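Local coordinates for protein formyltransferase (Francisella tularensis subsp. tularensis, PDB 4NV1) that belongs to the formyltransferase family, assembles as a pair of chains and holds dTDP-4-amino-4,6-dideoxyglucose in a pocket of its fold, at residues T41-E46 against S50-I55; S87-N92 against L170-T175; V139-F144 against Y211-T216; S223-E228 against V233-E238. One frame throughout, in Å; residues are numbered along the deposited sequence.

The four contacts run from the Rossmann-like sheet part of the chain to its C-terminal dimerization region. Contact 1, on the helix 44-48 turn, and contact 2, between strand 89-94 and the loop after helix 147-170, reach the same seven-stranded mixed sheet, their centres about 26 Å apart. Contact 3 joins the loop after strand 133-139 to helix 205-214, and contact 4 is the hairpin that follows; their centres are about 17 Å apart, and they touch where Thr216 approaches Leu237. Contacts 2 and 4 are farthest apart, about 45 Å between centres. Along the chain contacts 2 and 3 interleave. Contacts 1 and 2 thus belong to the sheet, while contacts 3 and 4 build the dimerization region and meet the second subunit.

Contact 1: T41-E46 against S50-I55; sequences TSFAKE and SEIKPI
Glu46 and Glu51 meet first through the backbone. The amide of Glu51 donates to the carbonyl of Glu46, N to O 2.7 Å with 165° at the hydrogen, arriving tilted 31° from the carbonyl plane. The amide N of Ser50, 2.8 Å from the same Glu46 O, has too poor an angle to count as a bond. The two glutamate side chains touch only at their CB atoms, Glu51 CB lying 4.0 Å from Glu46 CB, before they diverge. A second, apolar patch is made where Ile52 CG2 comes within 4.3 Å of Phe43 CB, and Ile52 CD1 approaches the Phe43 ring obliquely.

Both ends of helix 44-48 set up the contact: Phe43 is the N-cap at its start, and Ser50, with positive phi, ends it in a Schellman motif that folds Glu51 back on the last turn. The result closes the helix of the beta-alpha-beta unit formed by strand 29-35, helix 44-48 and strand 53-54. Farther out, helix 13-24 lies against the same patch, with Leu16 touching both Phe43 and Ile52.

That helix also supplies the counter-charges. Glu46 has CG anti to its carbonyl carbon (chi1 -51°) and bends at chi2, taking OE1 in plane to the Phe43 ring edge and to a salt bridge with Arg13; Glu51 OE2 pairs with Lys20. Each acid is thus matched separately, which probably favours the charged carboxylates and ties the helix 44-48 turn to helix 13-24.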
loop_
_atom_site.group_PDB
_atom_site.type_symbol
_atom_site.label_atom_id
_atom_site.label_comp_id
_atom_site.label_asym_id
_atom_site.label_seq_id
_atom_site.Cartn_x
_atom_site.Cartn_y
_atom_site.Cartn_z
ATOM N N THR A 41 -17.605 17.862 -17.259
ATOM C CA THR A 41 -17.385 16.510 -17.767
ATOM C C THR A 41 -17.872 15.455 -16.781
ATOM O O THR A 41 -18.568 14.519 -17.182
ATOM C CB THR A 41 -15.889 16.242 -18.076
ATOM O OG1 THR A 41 -15.283 17.417 -18.644
ATOM C CG2 THR A 41 -15.731 15.016 -19.007
ATOM N N SER A 42 -17.511 15.589 -15.504
ATOM C CA SER A 42 -17.914 14.584 -14.520
ATOM C C SER A 42 -19.388 14.404 -14.696
ATOM O O SER A 42 -19.886 13.262 -14.733
ATOM C CB SER A 42 -17.648 15.042 -13.093
ATOM O OG SER A 42 -17.881 16.436 -13.023
ATOM N N PHE A 43 -20.050 15.558 -14.831
ATOM C CA PHE A 43 -21.514 15.629 -14.975
ATOM C C PHE A 43 -22.045 15.845 -16.400
ATOM O O PHE A 43 -23.068 16.518 -16.590
ATOM C CB PHE A 43 -22.110 16.702 -14.040
ATOM C CG PHE A 43 -22.199 16.290 -12.594
ATOM C CD1 PHE A 43 -22.617 15.016 -12.235
ATOM C CD2 PHE A 43 -21.888 17.194 -11.588
ATOM C CE1 PHE A 43 -22.713 14.648 -10.910
ATOM C CE2 PHE A 43 -22.002 16.833 -10.260
ATOM C CZ PHE A 43 -22.399 15.559 -9.927
ATOM N N ALA A 44 -21.381 15.236 -17.383
ATOM C CA ALA A 44 -21.786 15.323 -18.786
ATOM C C ALA A 44 -23.144 14.643 -19.107
ATOM O O ALA A 44 -23.993 15.305 -19.689
ATOM C CB ALA A 44 -20.643 14.849 -19.687
ATOM N N LYS A 45 -23.435 13.403 -18.705
ATOM C CA LYS A 45 -24.776 12.815 -18.982
ATOM C C LYS A 45 -25.969 13.545 -18.320
ATOM O O LYS A 45 -27.071 13.664 -18.896
ATOM C CB LYS A 45 -24.850 11.331 -18.593
ATOM C CG LYS A 45 -24.952 10.373 -19.771
ATOM C CD LYS A 45 -26.288 10.456 -20.500
ATOM C CE LYS A 45 -26.314 9.556 -21.726
ATOM N NZ LYS A 45 -27.603 8.808 -21.807
ATOM N N GLU A 46 -25.730 14.022 -17.097
ATOM C CA GLU A 46 -26.774 14.637 -16.281
ATOM C C GLU A 46 -27.036 16.082 -16.735
ATOM O O GLU A 46 -28.197 16.447 -16.790
ATOM C CB GLU A 46 -26.455 14.563 -14.777
ATOM C CG GLU A 46 -26.079 13.185 -14.250
ATOM C CD GLU A 46 -24.607 12.857 -14.410
ATOM O OE1 GLU A 46 -24.184 11.775 -13.954
ATOM O OE2 GLU A 46 -23.862 13.671 -14.999
ATOM N N SER A 50 -29.988 17.803 -18.450
ATOM C CA SER A 50 -30.378 18.823 -17.467
ATOM C C SER A 50 -31.041 18.228 -16.180
ATOM O O SER A 50 -32.165 18.522 -15.830
ATOM C CB SER A 50 -31.194 19.934 -18.157
ATOM O OG SER A 50 -32.062 19.445 -19.170
ATOM N N GLU A 51 -30.357 17.313 -15.507
ATOM C CA GLU A 51 -30.660 16.981 -14.126
ATOM C C GLU A 51 -29.878 17.969 -13.281
ATOM O O GLU A 51 -30.081 18.008 -12.071
ATOM C CB GLU A 51 -30.195 15.567 -13.770
ATOM C CG GLU A 51 -30.735 14.426 -14.624
ATOM C CD GLU A 51 -32.151 13.972 -14.288
ATOM O OE1 GLU A 51 -32.694 13.246 -15.147
ATOM O OE2 GLU A 51 -32.740 14.310 -13.224
ATOM N N ILE A 52 -28.931 18.679 -13.904
ATOM C CA ILE A 52 -28.128 19.697 -13.239
ATOM C C ILE A 52 -27.597 20.780 -14.199
ATOM O O ILE A 52 -27.631 20.622 -15.406
ATOM C CB ILE A 52 -26.997 19.031 -12.444
ATOM C CG1 ILE A 52 -26.552 19.897 -11.254
ATOM C CG2 ILE A 52 -25.790 18.746 -13.323
ATOM C CD1 ILE A 52 -25.673 19.162 -10.255
ATOM N N LYS A 53 -27.141 21.910 -13.669
ATOM C CA LYS A 53 -26.710 23.010 -14.491
ATOM C C LYS A 53 -25.580 23.776 -13.835
ATOM O O LYS A 53 -25.757 24.228 -12.710
ATOM C CB LYS A 53 -27.915 23.965 -14.649
ATOM C CG LYS A 53 -28.243 24.301 -16.093
ATOM C CD LYS A 53 -29.701 24.662 -16.310
ATOM C CE LYS A 53 -30.026 26.040 -15.744
ATOM N NZ LYS A 53 -31.190 26.630 -16.467
ATOM N N PRO A 54 -24.438 23.966 -14.526
ATOM C CA PRO A 54 -23.339 24.806 -14.072
ATOM C C PRO A 54 -23.767 26.187 -13.649
ATOM O O PRO A 54 -24.796 26.653 -14.122
ATOM C CB PRO A 54 -22.473 24.979 -15.323
ATOM C CG PRO A 54 -23.017 24.051 -16.340
ATOM C CD PRO A 54 -24.064 23.190 -15.724
ATOM N N ILE A 55 -22.948 26.840 -12.826
ATOM C CA ILE A 55 -23.192 28.198 -12.397
ATOM C C ILE A 55 -21.917 28.717 -11.791
ATOM O O ILE A 55 -21.173 27.990 -11.121
ATOM C CB ILE A 55 -24.321 28.282 -11.335
ATOM C CG1 ILE A 55 -24.660 29.707 -10.960
ATOM C CG2 ILE A 55 -23.948 27.661 -9.993
ATOM C CD1 ILE A 55 -26.073 29.805 -10.417
#

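Contact 2: S87-N92 against L170-T175; sequences SVLCIN and LNNKFT
Phe174 overlaps Leu89 at the CZ-CE1 side of its ring, the methyl CD2 of Leu89 standing obliquely to it, 3.8 Å from Phe174 CZ and 3.9 Å from Phe174 CE1. The two side chains come from opposite directions, the leucine from its strand and the phenylalanine from the loop. Leu89 has CG on the far side of CB from the backbone N (chi1 179°), which extends its branch toward the loop. Next to it Ile91 CD1 makes a longer contact, 4.5 Å from Phe174 CZ, again at an oblique approach.

Leu89 and Ile91 lie two residues apart on strand 89-94, so both point to the same side of the mixed, Rossmann-like sheet, where this strand runs parallel to strand 70-74 and antiparallel to strand 117-123. The other segment follows helix 147-170, which packs on that side through Ile169. Asn172, with positive phi, ends the helix in a Schellman motif, and two residues later the chain delivers Phe174 back over the strand.

Helix and sheet both contribute to the setting of the ring. Ile169 of helix 147-170 touches Phe174 and Ile91 alike, and Val123 of strand 117-123 touches Phe174 and Leu89. At the solvent-facing border, the Asn172 amide brings OD1 to 4.1 Å from Leu89 CD2, a polar group lying beside the methyl that Phe174 meets.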
loop_
_atom_site.group_PDB
_atom_site.type_symbol
_atom_site.label_atom_id
_atom_site.label_comp_id
_atom_site.label_asym_id
_atom_site.label_seq_id
_atom_site.Cartn_x
_atom_site.Cartn_y
_atom_site.Cartn_z
ATOM N N SER A 87 -29.652 36.506 2.776
ATOM C CA SER A 87 -31.025 36.776 2.338
ATOM C C SER A 87 -31.936 35.549 2.125
ATOM O O SER A 87 -33.154 35.666 2.097
ATOM C CB SER A 87 -30.963 37.574 1.017
ATOM O OG SER A 87 -29.851 38.467 1.040
ATOM N N VAL A 88 -31.356 34.370 1.954
ATOM C CA VAL A 88 -32.096 33.145 1.763
ATOM C C VAL A 88 -31.477 32.221 2.796
ATOM O O VAL A 88 -30.257 32.217 2.991
ATOM C CB VAL A 88 -31.761 32.561 0.358
ATOM C CG1 VAL A 88 -32.492 31.268 0.129
ATOM C CG2 VAL A 88 -32.082 33.555 -0.750
ATOM N N LEU A 89 -32.279 31.376 3.409
ATOM C CA LEU A 89 -31.727 30.297 4.201
ATOM C C LEU A 89 -30.929 29.286 3.380
ATOM O O LEU A 89 -31.464 28.568 2.533
ATOM C CB LEU A 89 -32.899 29.605 4.902
ATOM C CG LEU A 89 -32.648 28.407 5.788
ATOM C CD1 LEU A 89 -31.599 28.796 6.807
ATOM C CD2 LEU A 89 -33.966 28.014 6.450
ATOM N N CYS A 90 -29.649 29.194 3.686
ATOM C CA CYS A 90 -28.692 28.330 2.982
ATOM C C CYS A 90 -28.092 27.407 4.065
ATOM O O CYS A 90 -27.697 27.826 5.151
ATOM C CB CYS A 90 -27.594 29.189 2.355
ATOM S SG CYS A 90 -28.314 30.286 1.115
ATOM N N ILE A 91 -28.129 26.130 3.769
ATOM C CA ILE A 91 -27.673 25.112 4.691
ATOM C C ILE A 91 -26.617 24.254 3.999
ATOM O O ILE A 91 -26.736 23.883 2.835
ATOM C CB ILE A 91 -28.879 24.344 5.202
ATOM C CG1 ILE A 91 -29.730 25.334 6.071
ATOM C CG2 ILE A 91 -28.484 23.018 5.817
ATOM C CD1 ILE A 91 -31.081 24.761 6.410
ATOM N N ASN A 92 -25.531 24.092 4.728
ATOM C CA ASN A 92 -24.408 23.295 4.277
ATOM C C ASN A 92 -24.406 21.923 4.918
ATOM O O ASN A 92 -24.620 21.775 6.116
ATOM C CB ASN A 92 -23.147 24.030 4.672
ATOM C CG ASN A 92 -21.884 23.457 4.029
ATOM O OD1 ASN A 92 -20.829 23.762 4.492
ATOM N ND2 ASN A 92 -21.982 22.734 2.930
ATOM N N LEU A 170 -37.781 21.618 5.833
ATOM C CA LEU A 170 -38.784 22.065 4.862
ATOM C C LEU A 170 -39.980 22.675 5.624
ATOM O O LEU A 170 -40.718 23.532 5.112
ATOM C CB LEU A 170 -39.265 20.891 4.021
ATOM C CG LEU A 170 -38.216 20.200 3.164
ATOM C CD1 LEU A 170 -38.748 18.977 2.442
ATOM C CD2 LEU A 170 -37.701 21.187 2.138
ATOM N N ASN A 171 -40.160 22.218 6.864
ATOM C CA ASN A 171 -41.202 22.768 7.707
ATOM C C ASN A 171 -40.794 24.004 8.386
ATOM O O ASN A 171 -41.606 24.575 9.072
ATOM C CB ASN A 171 -41.753 21.738 8.678
ATOM C CG ASN A 171 -42.530 20.688 7.911
ATOM O OD1 ASN A 171 -43.154 21.003 6.873
ATOM N ND2 ASN A 171 -42.437 19.438 8.341
ATOM N N ASN A 172 -39.597 24.477 8.076
ATOM C CA ASN A 172 -39.048 25.637 8.708
ATOM C C ASN A 172 -39.154 25.716 10.266
ATOM O O ASN A 172 -39.270 26.815 10.809
ATOM C CB ASN A 172 -39.686 26.870 8.125
ATOM C CG ASN A 172 -38.804 28.068 8.333
ATOM O OD1 ASN A 172 -37.590 27.956 8.336
ATOM N ND2 ASN A 172 -39.402 29.211 8.565
ATOM N N LYS A 173 -39.108 24.562 10.915
ATOM C CA LYS A 173 -38.917 24.409 12.364
ATOM C C LYS A 173 -37.847 23.323 12.677
ATOM O O LYS A 173 -38.097 22.129 12.673
ATOM C CB LYS A 173 -40.267 24.062 12.956
ATOM C CG LYS A 173 -40.367 23.319 14.272
ATOM C CD LYS A 173 -41.848 23.248 14.686
ATOM C CE LYS A 173 -42.090 23.552 16.158
ATOM N NZ LYS A 173 -41.796 24.995 16.426
ATOM N N PHE A 174 -36.622 23.765 12.927
ATOM C CA PHE A 174 -35.449 22.859 12.992
ATOM C C PHE A 174 -34.444 23.368 14.014
ATOM O O PHE A 174 -34.441 24.516 14.358
ATOM C CB PHE A 174 -34.799 22.747 11.608
ATOM C CG PHE A 174 -34.312 24.035 11.028
ATOM C CD1 PHE A 174 -35.096 24.761 10.177
ATOM C CD2 PHE A 174 -33.028 24.442 11.215
ATOM C CE1 PHE A 174 -34.683 25.966 9.665
ATOM C CE2 PHE A 174 -32.575 25.622 10.670
ATOM C CZ PHE A 174 -33.402 26.385 9.878
ATOM N N THR A 175 -33.569 22.498 14.463
ATOM C CA THR A 175 -32.646 22.800 15.496
ATOM C C THR A 175 -31.677 23.811 14.982
ATOM O O THR A 175 -31.231 23.719 13.844
ATOM C CB THR A 175 -31.992 21.456 15.843
ATOM O OG1 THR A 175 -33.026 20.656 16.422
ATOM C CG2 THR A 175 -30.754 21.586 16.715
#

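Contact 3: V139-F144 against Y211-T216; sequences VEVNSF and YLRAMT
Arg213 reaches from helix 205-214 to the loop at 139-144, and its guanidinium carries the whole contact. Among direct hydrogen bonds, NH1 donates to the backbone oxygen of Asn142, 2.8 Å from Arg213 NH1 to Asn142 O, with a bent 135° at the hydrogen; the acceptor lies 27° out of the guanidinium plane. NH1 also bonds to the carbonyl of Glu145, just beyond the loop segment. A water-mediated link runs alongside: one water, lying in plane at the guanidinium edge, accepts from Arg213 NH2 at 2.9 Å and donates to Val141 O at 2.8 Å.

A further polar contact is close but not hydrogen-bonded, its angle being poor: the carbonyl oxygen of Ser143 lies over one face of the Arg213 guanidinium, 3.2 Å above its plane and offset toward the rim. Packing comes from the Val141 side chain, which runs obliquely past that of Arg213, its CG1 4.0 Å from Arg213 NH1. The arginine side chain is extended from CG to NE, so the flat group is carried well away from its helix.

Ionic support comes from within that helix, where Asp210 forms a salt bridge with Arg213 NE. Between chains, Ser143 OG is hydrogen-bonded to Asp227 of the second subunit. Backbone oxygens, the water and Asp210 thus supply partners for the N-H groups of a buried arginine and probably balance its charge, tying the loop to the dimerization region.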
loop_
_atom_site.group_PDB
_atom_site.type_symbol
_atom_site.label_atom_id
_atom_site.label_comp_id
_atom_site.label_asym_id
_atom_site.label_seq_id
_atom_site.Cartn_x
_atom_site.Cartn_y
_atom_site.Cartn_z
ATOM N N VAL A 139 -17.817 10.439 13.904
ATOM C CA VAL A 139 -17.523 9.153 13.280
ATOM C C VAL A 139 -16.202 8.633 13.831
ATOM O O VAL A 139 -15.264 9.422 14.069
ATOM C CB VAL A 139 -17.417 9.395 11.746
ATOM C CG1 VAL A 139 -16.673 8.314 11.031
ATOM C CG2 VAL A 139 -18.812 9.621 11.139
ATOM N N GLU A 140 -16.111 7.324 14.051
ATOM C CA GLU A 140 -14.914 6.662 14.619
ATOM C C GLU A 140 -13.823 6.550 13.549
ATOM O O GLU A 140 -14.108 6.251 12.370
ATOM C CB GLU A 140 -15.221 5.197 14.978
ATOM C CG GLU A 140 -16.057 4.982 16.229
ATOM C CD GLU A 140 -15.957 3.556 16.767
ATOM O OE1 GLU A 140 -16.171 2.600 15.974
ATOM O OE2 GLU A 140 -15.682 3.396 17.986
ATOM N N VAL A 141 -12.588 6.778 13.936
ATOM C CA VAL A 141 -11.471 6.453 13.060
ATOM C C VAL A 141 -10.845 5.177 13.603
ATOM O O VAL A 141 -10.212 5.190 14.673
ATOM C CB VAL A 141 -10.431 7.551 13.067
ATOM C CG1 VAL A 141 -9.275 7.167 12.146
ATOM C CG2 VAL A 141 -11.033 8.859 12.644
ATOM N N ASN A 142 -11.019 4.077 12.883
ATOM C CA ASN A 142 -10.297 2.856 13.267
ATOM C C ASN A 142 -8.847 2.721 12.783
ATOM O O ASN A 142 -8.428 3.367 11.796
ATOM C CB ASN A 142 -11.148 1.681 12.806
ATOM C CG ASN A 142 -12.514 1.673 13.473
ATOM O OD1 ASN A 142 -12.615 1.866 14.672
ATOM N ND2 ASN A 142 -13.562 1.474 12.695
ATOM N N SER A 143 -8.075 1.828 13.424
ATOM C CA SER A 143 -6.628 1.708 13.151
ATOM C C SER A 143 -6.316 1.370 11.695
ATOM O O SER A 143 -5.282 1.779 11.183
ATOM C CB SER A 143 -5.988 0.621 13.998
ATOM O OG SER A 143 -6.648 -0.603 13.737
ATOM N N PHE A 144 -7.238 0.657 11.063
ATOM C CA PHE A 144 -7.020 0.050 9.789
ATOM C C PHE A 144 -7.582 0.869 8.612
ATOM O O PHE A 144 -7.570 0.406 7.489
ATOM C CB PHE A 144 -7.614 -1.331 9.825
ATOM C CG PHE A 144 -9.048 -1.383 10.261
ATOM C CD1 PHE A 144 -9.390 -1.669 11.584
ATOM C CD2 PHE A 144 -10.076 -1.314 9.321
ATOM C CE1 PHE A 144 -10.703 -1.784 11.976
ATOM C CE2 PHE A 144 -11.405 -1.436 9.712
ATOM C CZ PHE A 144 -11.721 -1.654 11.046
ATOM N N TYR A 211 0.313 9.146 9.676
ATOM C CA TYR A 211 0.520 10.073 8.573
ATOM C C TYR A 211 0.279 9.412 7.170
ATOM O O TYR A 211 -0.348 9.996 6.266
ATOM C CB TYR A 211 1.923 10.673 8.644
ATOM C CG TYR A 211 2.299 11.437 7.398
ATOM C CD1 TYR A 211 1.989 12.768 7.253
ATOM C CD2 TYR A 211 2.925 10.799 6.341
ATOM C CE1 TYR A 211 2.305 13.464 6.099
ATOM C CE2 TYR A 211 3.254 11.481 5.194
ATOM C CZ TYR A 211 2.920 12.806 5.046
ATOM O OH TYR A 211 3.227 13.485 3.872
ATOM N N LEU A 212 0.855 8.237 6.956
ATOM C CA LEU A 212 0.758 7.554 5.655
ATOM C C LEU A 212 -0.701 7.190 5.303
ATOM O O LEU A 212 -1.191 7.424 4.175
ATOM C CB LEU A 212 1.680 6.319 5.646
ATOM C CG LEU A 212 3.134 6.773 5.546
ATOM C CD1 LEU A 212 4.125 5.659 5.819
ATOM C CD2 LEU A 212 3.396 7.473 4.221
ATOM N N ARG A 213 -1.427 6.663 6.284
ATOM C CA ARG A 213 -2.823 6.401 6.061
ATOM C C ARG A 213 -3.710 7.631 5.868
ATOM O O ARG A 213 -4.656 7.600 5.034
ATOM C CB ARG A 213 -3.396 5.373 7.035
ATOM C CG ARG A 213 -3.725 5.919 8.430
ATOM C CD ARG A 213 -3.800 4.798 9.424
ATOM N NE ARG A 213 -3.965 5.193 10.820
ATOM C CZ ARG A 213 -5.121 5.140 11.478
ATOM N NH1 ARG A 213 -6.228 4.844 10.855
ATOM N NH2 ARG A 213 -5.189 5.447 12.777
ATOM N N ALA A 214 -3.380 8.730 6.537
ATOM C CA ALA A 214 -4.157 9.964 6.365
ATOM C C ALA A 214 -3.979 10.503 4.937
ATOM O O ALA A 214 -4.847 11.153 4.390
ATOM C CB ALA A 214 -3.711 11.050 7.334
ATOM N N MET A 215 -2.822 10.238 4.330
ATOM C CA MET A 215 -2.522 10.673 2.972
ATOM C C MET A 215 -2.851 9.703 1.839
ATOM O O MET A 215 -2.583 10.029 0.672
ATOM C CB MET A 215 -1.033 11.039 2.878
ATOM C CG MET A 215 -0.548 12.164 3.767
ATOM S SD MET A 215 -1.278 13.781 3.503
ATOM C CE MET A 215 -0.347 14.390 2.132
ATOM N N THR A 216 -3.496 8.593 2.182
ATOM C CA THR A 216 -3.897 7.554 1.277
ATOM C C THR A 216 -5.393 7.561 0.992
ATOM O O THR A 216 -6.250 7.344 1.874
ATOM C CB THR A 216 -3.417 6.146 1.734
ATOM O OG1 THR A 216 -1.991 6.151 1.976
ATOM C CG2 THR A 216 -3.759 5.126 0.678
HETATM O O HOH W 1 -7.453 5.197 14.649
#

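Contact 4: S223-E228 against V233-E238; sequences SYFIDE and VFVALE. With PO4 (phosphate ion), chain J.
A beta hairpin of the dimerization region, strand 223-226 against strand 232-242, brings Phe225 and Val233 together as an antiparallel hydrogen-bonded pair. Phe225 N donates to Val233 O at 2.9 Å, and Val233 N returns a bond to Phe225 O at 2.8 Å, the straighter of the two at 171°. One step along, Tyr224 and Phe234 form a non-hydrogen-bonded pair, and beyond it Val235 N donates to Ser223 O.

The two faces of the hairpin differ. On one, Val233 CB sits over a face of the Phe225 ring in a CH-pi contact, 3.8 Å from CB to the ring centroid, while Val235 CG1 comes 3.8 Å from Phe225 CE1, the two side chains crossing at about a right angle. Phe225 places CG between its backbone N and carbonyl carbon (chi1 61°), which turns the ring back over the partner strand. On the other face, Tyr224 turns an edge to the face of Phe234 in an offset edge-to-face pair, centroids 5.8 Å apart and planes at 74°; Lys232 makes a cation-pi contact with Tyr224.

Past the strand end, Glu228 N makes a weak bond to O4 of a phosphate ion, probably from the crystallisation liquor, which Arg206 of the second subunit also binds. Residues 233-238 pair with an antiparallel strand of that subunit, so the backbone bonds of this hairpin continue into a sheet shared by the two subunits.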
loop_
_atom_site.group_PDB
_atom_site.type_symbol
_atom_site.label_atom_id
_atom_site.label_comp_id
_atom_site.label_asym_id
_atom_site.label_seq_id
_atom_site.Cartn_x
_atom_site.Cartn_y
_atom_site.Cartn_z
ATOM N N SER A 223 1.147 12.046 -0.777
ATOM C CA SER A 223 2.436 12.213 -0.134
ATOM C C SER A 223 3.572 11.780 -1.034
ATOM O O SER A 223 3.416 10.845 -1.804
ATOM C CB SER A 223 2.518 11.487 1.210
ATOM O OG SER A 223 2.050 10.192 0.971
ATOM N N TYR A 224 4.725 12.426 -0.876
ATOM C CA TYR A 224 5.867 12.075 -1.714
ATOM C C TYR A 224 7.167 12.364 -1.023
ATOM O O TYR A 224 7.192 13.049 0.004
ATOM C CB TYR A 224 5.761 12.744 -3.101
ATOM C CG TYR A 224 5.939 14.232 -3.060
ATOM C CD1 TYR A 224 4.842 15.072 -2.928
ATOM C CD2 TYR A 224 7.199 14.799 -3.075
ATOM C CE1 TYR A 224 4.999 16.447 -2.828
ATOM C CE2 TYR A 224 7.366 16.166 -2.978
ATOM C CZ TYR A 224 6.255 16.983 -2.867
ATOM O OH TYR A 224 6.414 18.332 -2.825
ATOM N N PHE A 225 8.226 11.696 -1.494
ATOM C CA PHE A 225 9.576 12.158 -1.177
ATOM C C PHE A 225 10.395 12.419 -2.439
ATOM O O PHE A 225 10.116 11.898 -3.524
ATOM C CB PHE A 225 10.350 11.241 -0.208
ATOM C CG PHE A 225 10.574 9.827 -0.693
ATOM C CD1 PHE A 225 9.756 8.793 -0.252
ATOM C CD2 PHE A 225 11.619 9.528 -1.533
ATOM C CE1 PHE A 225 9.919 7.501 -0.683
ATOM C CE2 PHE A 225 11.835 8.225 -1.932
ATOM C CZ PHE A 225 10.982 7.204 -1.528
ATOM N N ILE A 226 11.428 13.231 -2.250
ATOM C CA ILE A 226 12.408 13.469 -3.311
ATOM C C ILE A 226 13.691 12.759 -2.864
ATOM O O ILE A 226 14.192 13.047 -1.780
ATOM C CB ILE A 226 12.645 14.973 -3.537
ATOM C CG1 ILE A 226 11.331 15.725 -3.772
ATOM C CG2 ILE A 226 13.641 15.182 -4.674
ATOM C CD1 ILE A 226 10.670 15.395 -5.094
ATOM N N ASP A 227 14.152 11.763 -3.612
ATOM C CA ASP A 227 15.331 11.001 -3.165
ATOM C C ASP A 227 16.626 11.653 -3.640
ATOM O O ASP A 227 16.591 12.733 -4.232
ATOM C CB ASP A 227 15.272 9.525 -3.547
ATOM C CG ASP A 227 15.510 9.239 -5.044
ATOM O OD1 ASP A 227 15.853 10.075 -5.914
ATOM O OD2 ASP A 227 15.329 8.057 -5.358
ATOM N N GLU A 228 17.738 11.014 -3.285
ATOM C CA GLU A 228 19.108 11.388 -3.652
ATOM C C GLU A 228 19.322 11.943 -5.023
ATOM O O GLU A 228 20.034 12.910 -5.217
ATOM C CB GLU A 228 19.936 10.101 -3.728
ATOM C CG GLU A 228 20.955 9.931 -2.630
ATOM C CD GLU A 228 21.584 8.549 -2.639
ATOM O OE1 GLU A 228 21.388 7.765 -3.597
ATOM O OE2 GLU A 228 22.272 8.238 -1.653
ATOM N N VAL A 233 9.031 10.282 -5.551
ATOM C CA VAL A 233 8.321 9.010 -5.307
ATOM C C VAL A 233 7.058 9.235 -4.471
ATOM O O VAL A 233 7.176 9.717 -3.341
ATOM C CB VAL A 233 9.242 8.058 -4.509
ATOM C CG1 VAL A 233 8.669 6.652 -4.507
ATOM C CG2 VAL A 233 10.644 8.054 -5.108
ATOM N N PHE A 234 5.882 8.906 -4.998
ATOM C CA PHE A 234 4.666 8.983 -4.188
ATOM C C PHE A 234 4.490 7.705 -3.368
ATOM O O PHE A 234 4.867 6.610 -3.786
ATOM C CB PHE A 234 3.404 9.186 -5.007
ATOM C CG PHE A 234 3.298 10.537 -5.637
ATOM C CD1 PHE A 234 2.836 11.620 -4.909
ATOM C CD2 PHE A 234 3.593 10.715 -6.984
ATOM C CE1 PHE A 234 2.708 12.872 -5.487
ATOM C CE2 PHE A 234 3.472 11.962 -7.573
ATOM C CZ PHE A 234 3.021 13.042 -6.825
ATOM N N VAL A 235 3.915 7.864 -2.185
ATOM C CA VAL A 235 3.799 6.762 -1.283
ATOM C C VAL A 235 2.351 6.671 -0.893
ATOM O O VAL A 235 1.747 7.701 -0.729
ATOM C CB VAL A 235 4.717 6.995 -0.082
ATOM C CG1 VAL A 235 6.118 7.296 -0.549
ATOM C CG2 VAL A 235 4.277 8.175 0.775
ATOM N N ALA A 236 1.827 5.469 -0.688
ATOM C CA ALA A 236 0.471 5.190 -0.224
ATOM C C ALA A 236 0.567 4.019 0.703
ATOM O O ALA A 236 1.418 3.149 0.483
ATOM C CB ALA A 236 -0.486 4.789 -1.349
ATOM N N LEU A 237 -0.330 3.908 1.670
ATOM C CA LEU A 237 -0.231 2.758 2.555
ATOM C C LEU A 237 -1.410 1.833 2.449
ATOM O O LEU A 237 -2.511 2.302 2.205
ATOM C CB LEU A 237 -0.130 3.294 3.965
ATOM C CG LEU A 237 0.176 2.268 5.057
ATOM C CD1 LEU A 237 1.636 1.867 4.978
ATOM C CD2 LEU A 237 -0.093 2.913 6.401
ATOM N N GLU A 238 -1.221 0.532 2.571
ATOM C CA GLU A 238 -2.321 -0.385 2.560
ATOM C C GLU A 238 -2.397 -1.048 3.910
ATOM O O GLU A 238 -1.361 -1.464 4.471
ATOM C CB GLU A 238 -2.103 -1.539 1.585
ATOM C CG GLU A 238 -1.821 -1.211 0.136
ATOM C CD GLU A 238 -1.355 -2.478 -0.603
ATOM O OE1 GLU A 238 -1.967 -3.546 -0.349
ATOM O OE2 GLU A 238 -0.367 -2.437 -1.374
HETATM P P PO4 J . 17.814 9.033 0.091
HETATM O O1 PO4 J . 17.027 8.743 1.378
HETATM O O2 PO4 J . 19.279 8.680 0.302
HETATM O O3 PO4 J . 17.748 10.498 -0.265
HETATM O O4 PO4 J . 17.311 8.308 -1.142
#